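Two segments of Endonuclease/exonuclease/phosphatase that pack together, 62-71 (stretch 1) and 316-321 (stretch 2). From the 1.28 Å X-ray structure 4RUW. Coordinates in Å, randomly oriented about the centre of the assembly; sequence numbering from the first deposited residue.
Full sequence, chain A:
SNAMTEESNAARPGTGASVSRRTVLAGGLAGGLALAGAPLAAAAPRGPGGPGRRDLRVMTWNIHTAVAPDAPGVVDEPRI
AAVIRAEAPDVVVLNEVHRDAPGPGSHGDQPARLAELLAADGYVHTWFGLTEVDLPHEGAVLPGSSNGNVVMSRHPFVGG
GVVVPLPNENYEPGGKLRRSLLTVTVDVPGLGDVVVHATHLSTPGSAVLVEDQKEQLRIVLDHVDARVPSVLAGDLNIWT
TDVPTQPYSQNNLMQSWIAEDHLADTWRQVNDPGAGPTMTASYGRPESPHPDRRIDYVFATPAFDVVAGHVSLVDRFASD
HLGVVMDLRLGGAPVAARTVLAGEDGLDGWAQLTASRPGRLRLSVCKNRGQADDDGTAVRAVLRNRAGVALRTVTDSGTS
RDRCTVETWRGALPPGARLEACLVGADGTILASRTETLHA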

# COMPACT_ATOMS: atom_id res chain seq x y z
N ASN A 62 -9.56 0.35 -6.44
CA ASN A 62 -9.75 1.27 -7.54
C ASN A 62 -10.98 0.76 -8.30
O ASN A 62 -10.94 -0.31 -8.90
CB ASN A 62 -8.51 1.27 -8.43
CG ASN A 62 -8.64 2.19 -9.63
OD1 ASN A 62 -9.73 2.39 -10.17
ND2 ASN A 62 -7.52 2.74 -10.08
N ILE A 63 -12.07 1.52 -8.22
CA ILE A 63 -13.35 1.04 -8.72
C ILE A 63 -13.65 1.42 -10.17
O ILE A 63 -14.73 1.09 -10.67
CB ILE A 63 -14.54 1.48 -7.82
CG1 ILE A 63 -14.77 3.00 -7.90
CG2 ILE A 63 -14.33 1.00 -6.40
CD1 ILE A 63 -16.13 3.43 -7.36
N HIS A 64 -12.72 2.11 -10.83
CA HIS A 64 -12.89 2.45 -12.25
C HIS A 64 -14.25 3.15 -12.50
O HIS A 64 -14.97 2.81 -13.45
CB HIS A 64 -12.76 1.19 -13.11
CG HIS A 64 -12.64 1.46 -14.58
ND1 HIS A 64 -13.58 1.05 -15.49
CD2 HIS A 64 -11.67 2.09 -15.29
CE1 HIS A 64 -13.21 1.42 -16.71
NE2 HIS A 64 -12.06 2.06 -16.61
N THR A 65 -14.59 4.12 -11.65
CA THR A 65 -15.87 4.83 -11.72
C THR A 65 -17.09 3.91 -11.80
O THR A 65 -18.13 4.28 -12.36
CB THR A 65 -15.92 5.90 -12.84
OG1 THR A 65 -15.72 5.31 -14.13
CG2 THR A 65 -14.86 6.95 -12.62
N ALA A 66 -16.97 2.74 -11.18
CA ALA A 66 -18.03 1.72 -11.15
C ALA A 66 -18.44 1.21 -12.53
O ALA A 66 -19.52 0.64 -12.68
CB ALA A 66 -19.26 2.19 -10.36
N VAL A 67 -17.56 1.36 -13.51
CA VAL A 67 -17.80 0.83 -14.84
C VAL A 67 -17.01 -0.47 -14.99
O VAL A 67 -15.79 -0.48 -14.95
CB VAL A 67 -17.43 1.84 -15.93
CG1 VAL A 67 -17.58 1.21 -17.31
CG2 VAL A 67 -18.30 3.09 -15.79
N ALA A 68 -17.73 -1.57 -15.15
CA ALA A 68 -17.12 -2.89 -15.18
C ALA A 68 -16.54 -3.21 -16.55
O ALA A 68 -17.15 -2.90 -17.57
CB ALA A 68 -18.16 -3.92 -14.82
N PRO A 69 -15.37 -3.87 -16.58
CA PRO A 69 -14.81 -4.29 -17.86
C PRO A 69 -15.69 -5.28 -18.62
O PRO A 69 -15.55 -5.38 -19.84
CB PRO A 69 -13.46 -4.93 -17.47
CG PRO A 69 -13.61 -5.27 -16.02
CD PRO A 69 -14.47 -4.18 -15.45
N ASP A 70 -16.57 -6.00 -17.93
CA ASP A 70 -17.46 -6.94 -18.61
C ASP A 70 -18.79 -6.31 -19.05
O ASP A 70 -19.63 -6.98 -19.64
CB ASP A 70 -17.72 -8.18 -17.73
CG ASP A 70 -18.67 -7.90 -16.58
OD1 ASP A 70 -18.82 -6.72 -16.23
OD2 ASP A 70 -19.26 -8.86 -16.03
N ALA A 71 -18.96 -5.02 -18.77
CA ALA A 71 -20.17 -4.29 -19.15
C ALA A 71 -19.84 -2.81 -19.38
O ALA A 71 -20.26 -1.94 -18.61
CB ALA A 71 -21.25 -4.44 -18.08
N ARG A 316 -15.20 -10.44 -9.51
CA ARG A 316 -13.91 -9.93 -9.95
C ARG A 316 -13.99 -8.98 -11.14
O ARG A 316 -13.16 -8.09 -11.28
CB ARG A 316 -12.94 -11.08 -10.24
CG ARG A 316 -13.20 -11.82 -11.54
CD ARG A 316 -12.39 -13.11 -11.62
NE ARG A 316 -12.85 -14.07 -10.61
CZ ARG A 316 -12.21 -15.19 -10.29
NH1 ARG A 316 -11.06 -15.48 -10.88
NH2 ARG A 316 -12.71 -16.00 -9.38
N PHE A 317 -15.01 -9.14 -11.99
CA PHE A 317 -15.12 -8.30 -13.18
C PHE A 317 -15.89 -7.00 -12.95
O PHE A 317 -16.20 -6.30 -13.90
CB PHE A 317 -15.66 -9.10 -14.37
CG PHE A 317 -14.75 -10.22 -14.78
CD1 PHE A 317 -13.46 -9.94 -15.22
CD2 PHE A 317 -15.15 -11.54 -14.69
CE1 PHE A 317 -12.60 -10.95 -15.58
CE2 PHE A 317 -14.28 -12.56 -15.05
CZ PHE A 317 -13.01 -12.26 -15.49
N ALA A 318 -16.16 -6.67 -11.69
CA ALA A 318 -16.84 -5.43 -11.36
C ALA A 318 -15.98 -4.19 -11.63
O ALA A 318 -16.51 -3.09 -11.82
CB ALA A 318 -17.30 -5.44 -9.92
N SER A 319 -14.66 -4.37 -11.64
CA SER A 319 -13.72 -3.28 -11.92
C SER A 319 -12.51 -3.85 -12.65
O SER A 319 -12.29 -5.06 -12.64
CB SER A 319 -13.26 -2.60 -10.63
OG SER A 319 -12.22 -1.68 -10.90
N ASP A 320 -11.71 -2.99 -13.27
CA ASP A 320 -10.47 -3.46 -13.88
C ASP A 320 -9.32 -3.62 -12.87
O ASP A 320 -8.23 -4.07 -13.25
CB ASP A 320 -10.07 -2.61 -15.10
CG ASP A 320 -9.72 -1.18 -14.76
OD1 ASP A 320 -9.94 -0.73 -13.61
OD2 ASP A 320 -9.24 -0.48 -15.67
N HIS A 321 -9.56 -3.26 -11.61
CA HIS A 321 -8.66 -3.63 -10.51
C HIS A 321 -9.41 -4.55 -9.57
O HIS A 321 -10.64 -4.47 -9.47
CB HIS A 321 -8.22 -2.41 -9.69
CG HIS A 321 -7.25 -1.51 -10.39
ND1 HIS A 321 -5.98 -1.27 -9.91
CD2 HIS A 321 -7.37 -0.78 -11.53
CE1 HIS A 321 -5.36 -0.43 -10.72
NE2 HIS A 321 -6.18 -0.12 -11.71
O HOH W 1 -9.41 1.88 -12.98
O HOH W 2 -19.26 -2.30 -11.70

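Two irregular segments, whose touching residues are at least 247 positions apart in sequence, pack here through one direct hydrogen bond, two bridging waters and a series of close van der Waals contacts. Their backbones approach most closely where the CA atoms of Ala68 and Ala318 lie 4.6 Å apart, with the Ala318 methyl pointing away from stretch 1 and the Ala68 methyl sideways; Ala68 CA also makes a CH···O contact of 3.4 Å with Ala318 O.

The direct bond runs from Ser319 OG to Asn62 O, 2.7 Å. The short serine side chain suits this buried site because its hydroxyl also accepts from His321 N, 3.2 Å from Ser319 OG, so one group ties its own loop to the opposing backbone. Beside it, Asn62 lies over a face of the His321 ring, its CB 3.8 Å from the ring centroid in a CH-pi contact.

Water 1 donates to Asn62 OD1 and Asp320 OD1, linking two acceptors that could not bond each other directly; water 2 does the same for the carbonyls of Ala66 and Ala318. His64 ND1 donates to Val67 O (2.7 Å), which steadies the ring as Asp320 OD2 sits over one face.

Pro69, lacking an amide hydrogen, instead presents its ring: CD packs 3.1 Å from Phe317 O. The Phe317 side chain starts toward stretch 1, but its end leads away.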